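Local atomic coordinates of protein PES4 (Saccharomyces cerevisiae S288C, PDB entry 6EZ7), a protein that probably binds RNA, including the 3' untranslated regions of messenger RNAs, the fragment here being its third RNA recognition motif. Residues A[32-35]-A[41-44]; A[19-24]-A[62-67]. All coordinates share one frame; numbering follows the deposited sequence. Where two conformers were deposited one is given.

Interaction 1: residues A[32-35]-A[41-44]; sequences YLSN and YLWA
S34 and W43 grip each other twice at the loop end of a beta hairpin. The backbone N of S34 donates to O of W43 at 3.0 Å. The return bond is made by a side chain: W43 N donates to OG of S34 at 2.9 Å, with 172° at the hydrogen. With chi1 of 68°, OG sits between the backbone N and the carbonyl carbon of its own residue, which turns it to the neighbouring strand; a serine hydroxyl thus takes the place of a backbone acceptor where strand 28-33 has already ended. The same residue presses its CB over one face of the indole, 3.6 Å from the centroid of the five-membered ring, a CH-pi contact. Farther along that face comes Y32, whose ring edge reaches the six-membered half, CE2 to CZ2 of W43 at 3.6 Å. The two ring planes are inclined at 54°, an oblique meeting.

This is the hairpin of the second and third strands of an RNA recognition motif, and L33 pairs with A44 as its antiparallel non-hydrogen-bonded pair. W43 and F45 fall at the RNP1 positions of the third strand where such domains usually carry RNA-stacking aromatics, so the indole probably lies on the RNA-binding face. The side chains of L33 and A44 both point to the same face of the sheet, where CD1 of L33 comes to 4.0 Å from CB of A44. Between the strands, O of Y32 receives a CA-H...O contact from A44, CA to O 3.2 Å.

Beyond this shell, Y32 continues the backbone pairing with F45. On its far side strand 42-48 is bonded to strand 3-9, A44 with I6 and L42 with L9, and L9 also packs against L33 and A44.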
loop_
_atom_site.group_PDB
_atom_site.type_symbol
_atom_site.label_atom_id
_atom_site.label_comp_id
_atom_site.label_asym_id
_atom_site.label_seq_id
_atom_site.Cartn_x
_atom_site.Cartn_y
_atom_site.Cartn_z
ATOM N N TYR A 32 -3.909 -2.108 -6.913
ATOM C CA TYR A 32 -4.015 -3.540 -7.110
ATOM C C TYR A 32 -4.064 -4.212 -5.747
ATOM O O TYR A 32 -3.231 -3.941 -4.892
ATOM C CB TYR A 32 -2.850 -4.094 -7.931
ATOM C CG TYR A 32 -2.878 -5.604 -7.992
ATOM C CD1 TYR A 32 -3.798 -6.263 -8.797
ATOM C CD2 TYR A 32 -2.013 -6.371 -7.224
ATOM C CE1 TYR A 32 -3.848 -7.637 -8.849
ATOM C CE2 TYR A 32 -2.057 -7.754 -7.270
ATOM C CZ TYR A 32 -2.978 -8.379 -8.084
ATOM O OH TYR A 32 -3.036 -9.755 -8.143
ATOM N N LEU A 33 -5.047 -5.080 -5.539
ATOM C CA LEU A 33 -5.084 -5.883 -4.325
ATOM C C LEU A 33 -5.035 -7.356 -4.712
ATOM O O LEU A 33 -5.907 -7.849 -5.432
ATOM C CB LEU A 33 -6.331 -5.571 -3.502
ATOM C CG LEU A 33 -6.495 -6.365 -2.206
ATOM C CD1 LEU A 33 -5.362 -6.083 -1.228
ATOM C CD2 LEU A 33 -7.849 -6.069 -1.585
ATOM N N SER A 34 -4.005 -8.043 -4.234
ATOM C CA SER A 34 -3.757 -9.431 -4.610
ATOM C C SER A 34 -4.935 -10.349 -4.302
ATOM O O SER A 34 -5.577 -10.235 -3.261
ATOM C CB SER A 34 -2.507 -9.950 -3.900
ATOM O OG SER A 34 -2.727 -10.056 -2.506
ATOM N N ASN A 35 -5.216 -11.260 -5.228
ATOM C CA ASN A 35 -6.232 -12.277 -5.003
ATOM C C ASN A 35 -5.575 -13.510 -4.405
ATOM O O ASN A 35 -5.748 -14.624 -4.902
ATOM C CB ASN A 35 -6.956 -12.641 -6.300
ATOM C CG ASN A 35 -8.193 -13.489 -6.052
ATOM O OD1 ASN A 35 -8.862 -13.343 -5.028
ATOM N ND2 ASN A 35 -8.481 -14.403 -6.971
ATOM N N TYR A 41 -1.351 -13.881 4.056
ATOM C CA TYR A 41 -1.495 -12.435 3.991
ATOM C C TYR A 41 -1.525 -11.963 2.543
ATOM O O TYR A 41 -0.899 -12.563 1.668
ATOM C CB TYR A 41 -0.367 -11.752 4.753
ATOM N N LEU A 42 -2.263 -10.887 2.296
ATOM C CA LEU A 42 -2.348 -10.308 0.963
ATOM C C LEU A 42 -1.333 -9.191 0.806
ATOM O O LEU A 42 -0.693 -8.783 1.772
ATOM C CB LEU A 42 -3.752 -9.772 0.698
ATOM C CG LEU A 42 -4.885 -10.588 1.313
ATOM C CD1 LEU A 42 -6.186 -9.816 1.230
ATOM C CD2 LEU A 42 -5.006 -11.929 0.609
ATOM N N TRP A 43 -1.187 -8.698 -0.418
ATOM C CA TRP A 43 -0.378 -7.514 -0.646
ATOM C C TRP A 43 -1.110 -6.569 -1.582
ATOM O O TRP A 43 -2.006 -6.974 -2.318
ATOM C CB TRP A 43 1.001 -7.878 -1.204
ATOM C CG TRP A 43 0.989 -8.513 -2.558
ATOM C CD1 TRP A 43 0.800 -9.834 -2.844
ATOM C CD2 TRP A 43 1.202 -7.857 -3.812
ATOM N NE1 TRP A 43 0.871 -10.036 -4.201
ATOM C CE2 TRP A 43 1.118 -8.838 -4.818
ATOM C CE3 TRP A 43 1.449 -6.529 -4.183
ATOM C CZ2 TRP A 43 1.271 -8.536 -6.169
ATOM C CZ3 TRP A 43 1.601 -6.232 -5.524
ATOM C CH2 TRP A 43 1.514 -7.233 -6.502
ATOM N N ALA A 44 -0.735 -5.299 -1.531
ATOM C CA ALA A 44 -1.381 -4.292 -2.351
ATOM C C ALA A 44 -0.345 -3.391 -2.995
ATOM O O ALA A 44 0.727 -3.151 -2.441
ATOM C CB ALA A 44 -2.360 -3.471 -1.522
#

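Interaction 2: residues A[19-24]-A[62-67]; sequences LNFFSE and NNFYFR
F21 meets F64 and F66 in an aromatic cluster, and no hydrogen bond crosses between the two segments. Both ring pairs are edge-to-face in character, but F21 plays a different part in each. Toward F66 it offers its edge: CE2 of F21 stands over one face of the F66 ring, 3.5 Å from CE1 of F66, with the planes at 69° and the centroids 5.0 Å apart. Toward F64 it is the receiving partner, in an offset version of the same geometry. The edge of F64 is directed to the face of F21, its CZ coming 3.5 Å from CE1 of F21, and the planes are inclined at 62°. F64 and F66 both hold CG anti to the backbone N, and, two residues apart along the chain, they bring two rings to the same helix residue.

Within segment 19-24, O of L19 accepts from S23 twice, from the backbone N at 3.0 Å and from the side-chain OG at 2.6 Å, so the serine hydroxyl gives the carbonyl of L19 a second donor near the end of the helix.

In the RNA recognition motif fold this contact joins the end of helix 15-22 to the short strand 65-66 that follows helix 51-61. Y61 of that second helix sets its ring edge-to-face with F64 and also meets the ring of F22, which reaches I4 and I6 of strand 3-9 and V73 of strand 69-75. F66 is packed in addition against P10 and T13, in the loop leading into helix 15-22.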
loop_
_atom_site.group_PDB
_atom_site.type_symbol
_atom_site.label_atom_id
_atom_site.label_comp_id
_atom_site.label_asym_id
_atom_site.label_seq_id
_atom_site.Cartn_x
_atom_site.Cartn_y
_atom_site.Cartn_z
ATOM N N LEU A 19 -8.699 1.738 -0.200
ATOM C CA LEU A 19 -9.150 3.057 -0.617
ATOM C C LEU A 19 -9.405 3.958 0.579
ATOM O O LEU A 19 -8.946 5.094 0.621
ATOM C CB LEU A 19 -10.419 2.940 -1.456
ATOM C CG LEU A 19 -10.228 2.699 -2.950
ATOM C CD1 LEU A 19 -11.553 2.333 -3.602
ATOM C CD2 LEU A 19 -9.622 3.933 -3.611
ATOM N N ASN A 20 -10.129 3.446 1.563
ATOM C CA ASN A 20 -10.522 4.276 2.685
ATOM C C ASN A 20 -9.344 4.700 3.551
ATOM O O ASN A 20 -9.263 5.851 3.973
ATOM C CB ASN A 20 -11.578 3.558 3.517
ATOM C CG ASN A 20 -12.947 3.662 2.894
ATOM O OD1 ASN A 20 -13.659 2.669 2.720
ATOM N ND2 ASN A 20 -13.315 4.879 2.522
ATOM N N PHE A 21 -8.417 3.785 3.797
ATOM C CA PHE A 21 -7.239 4.138 4.579
ATOM C C PHE A 21 -6.287 5.043 3.811
ATOM O O PHE A 21 -5.875 6.088 4.308
ATOM C CB PHE A 21 -6.498 2.884 5.033
ATOM C CG PHE A 21 -7.116 2.224 6.226
ATOM C CD1 PHE A 21 -7.125 2.861 7.456
ATOM C CD2 PHE A 21 -7.682 0.966 6.124
ATOM C CE1 PHE A 21 -7.693 2.255 8.561
ATOM C CE2 PHE A 21 -8.253 0.357 7.226
ATOM C CZ PHE A 21 -8.257 1.003 8.446
ATOM N N PHE A 22 -5.945 4.650 2.592
ATOM C CA PHE A 22 -4.819 5.286 1.918
ATOM C C PHE A 22 -5.182 6.509 1.082
ATOM O O PHE A 22 -4.295 7.195 0.579
ATOM C CB PHE A 22 -4.086 4.240 1.077
ATOM C CG PHE A 22 -3.285 3.293 1.916
ATOM C CD1 PHE A 22 -3.884 2.186 2.494
ATOM C CD2 PHE A 22 -1.957 3.556 2.197
ATOM C CE1 PHE A 22 -3.160 1.332 3.304
ATOM C CE2 PHE A 22 -1.222 2.701 3.005
ATOM C CZ PHE A 22 -1.825 1.589 3.560
ATOM N N SER A 23 -6.473 6.806 0.962
ATOM C CA SER A 23 -6.893 8.055 0.328
ATOM C C SER A 23 -6.816 9.217 1.310
ATOM O O SER A 23 -7.000 10.376 0.932
ATOM C CB SER A 23 -8.314 7.942 -0.223
ATOM O OG SER A 23 -8.400 6.921 -1.199
ATOM N N GLU A 24 -6.542 8.906 2.572
ATOM C CA GLU A 24 -6.449 9.934 3.603
ATOM C C GLU A 24 -5.226 10.830 3.423
ATOM O O GLU A 24 -5.185 11.938 3.953
ATOM C CB GLU A 24 -6.422 9.295 4.993
ATOM C CG GLU A 24 -7.707 8.568 5.361
ATOM C CD GLU A 24 -8.926 9.476 5.319
ATOM O OE1 GLU A 24 -8.819 10.645 5.751
ATOM O OE2 GLU A 24 -9.992 9.023 4.848
ATOM N N ASN A 62 3.060 2.943 7.643
ATOM C CA ASN A 62 3.958 1.853 7.996
ATOM C C ASN A 62 3.788 1.572 9.484
ATOM O O ASN A 62 3.708 2.502 10.289
ATOM C CB ASN A 62 5.416 2.170 7.659
ATOM C CG ASN A 62 6.291 0.932 7.681
ATOM O OD1 ASN A 62 5.820 -0.170 7.405
ATOM N ND2 ASN A 62 7.564 1.105 8.018
ATOM N N ASN A 63 3.686 0.288 9.827
ATOM C CA ASN A 63 3.482 -0.179 11.202
ATOM C C ASN A 63 2.114 0.177 11.777
ATOM O O ASN A 63 1.888 0.071 12.982
ATOM C CB ASN A 63 4.591 0.342 12.118
ATOM C CG ASN A 63 5.938 -0.235 11.759
ATOM O OD1 ASN A 63 6.065 -1.441 11.546
ATOM N ND2 ASN A 63 6.949 0.620 11.668
ATOM N N PHE A 64 1.198 0.571 10.901
ATOM C CA PHE A 64 -0.193 0.774 11.285
ATOM C C PHE A 64 -0.893 -0.575 11.445
ATOM O O PHE A 64 -0.754 -1.460 10.600
ATOM C CB PHE A 64 -0.904 1.637 10.238
ATOM C CG PHE A 64 -2.381 1.789 10.464
ATOM C CD1 PHE A 64 -2.863 2.720 11.368
ATOM C CD2 PHE A 64 -3.285 1.026 9.741
ATOM C CE1 PHE A 64 -4.219 2.871 11.568
ATOM C CE2 PHE A 64 -4.644 1.174 9.936
ATOM C CZ PHE A 64 -5.112 2.097 10.851
ATOM N N TYR A 65 -1.631 -0.736 12.538
ATOM C CA TYR A 65 -2.376 -1.967 12.782
ATOM C C TYR A 65 -3.715 -1.962 12.079
ATOM O O TYR A 65 -4.536 -1.061 12.275
ATOM C CB TYR A 65 -2.592 -2.194 14.281
ATOM C CG TYR A 65 -1.377 -2.728 14.993
ATOM C CD1 TYR A 65 -1.099 -4.090 15.011
ATOM C CD2 TYR A 65 -0.507 -1.873 15.651
ATOM C CE1 TYR A 65 0.019 -4.581 15.666
ATOM C CE2 TYR A 65 0.608 -2.353 16.304
ATOM C CZ TYR A 65 0.866 -3.705 16.308
ATOM O OH TYR A 65 1.981 -4.179 16.962
ATOM N N PHE A 66 -3.932 -2.985 11.261
ATOM C CA PHE A 66 -5.208 -3.173 10.603
ATOM C C PHE A 66 -5.699 -4.584 10.890
ATOM O O PHE A 66 -5.064 -5.562 10.494
ATOM C CB PHE A 66 -5.083 -2.925 9.102
ATOM C CG PHE A 66 -6.350 -3.172 8.349
ATOM C CD1 PHE A 66 -7.560 -2.721 8.845
ATOM C CD2 PHE A 66 -6.333 -3.849 7.143
ATOM C CE1 PHE A 66 -8.737 -2.949 8.153
ATOM C CE2 PHE A 66 -7.503 -4.077 6.448
ATOM C CZ PHE A 66 -8.705 -3.624 6.952
ATOM N N ARG A 67 -6.821 -4.673 11.597
ATOM C CA ARG A 67 -7.335 -5.939 12.113
ATOM C C ARG A 67 -6.235 -6.769 12.766
ATOM O O ARG A 67 -6.055 -7.944 12.447
ATOM C CB ARG A 67 -8.016 -6.733 11.001
ATOM C CG ARG A 67 -9.068 -5.928 10.273
ATOM C CD ARG A 67 -10.292 -6.758 9.988
ATOM N NE ARG A 67 -11.128 -6.138 8.966
ATOM C CZ ARG A 67 -12.405 -5.821 9.139
ATOM N NH1 ARG A 67 -12.998 -6.070 10.299
ATOM N NH2 ARG A 67 -13.090 -5.259 8.153
#

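In the fold
From the N terminus, strand 3-9 leads into helix 15-22, whose C-terminal part supplies the first half of interaction 2. The chain then runs into strand 28-33 and turns back through strand 42-48, and interaction 1 closes this hairpin, with only five residues between its segments. Helix 51-61 follows before strand 65-66 returns to the first helix and completes interaction 2 across 37 residues. Interaction 1 therefore lies wholly within the larger loop; the two nest and do not cross. Their centres are 14 Å apart and they do not touch: one joins an edge strand to its neighbour in the sheet, the other ties a helix to the short strand at the sheet's other edge.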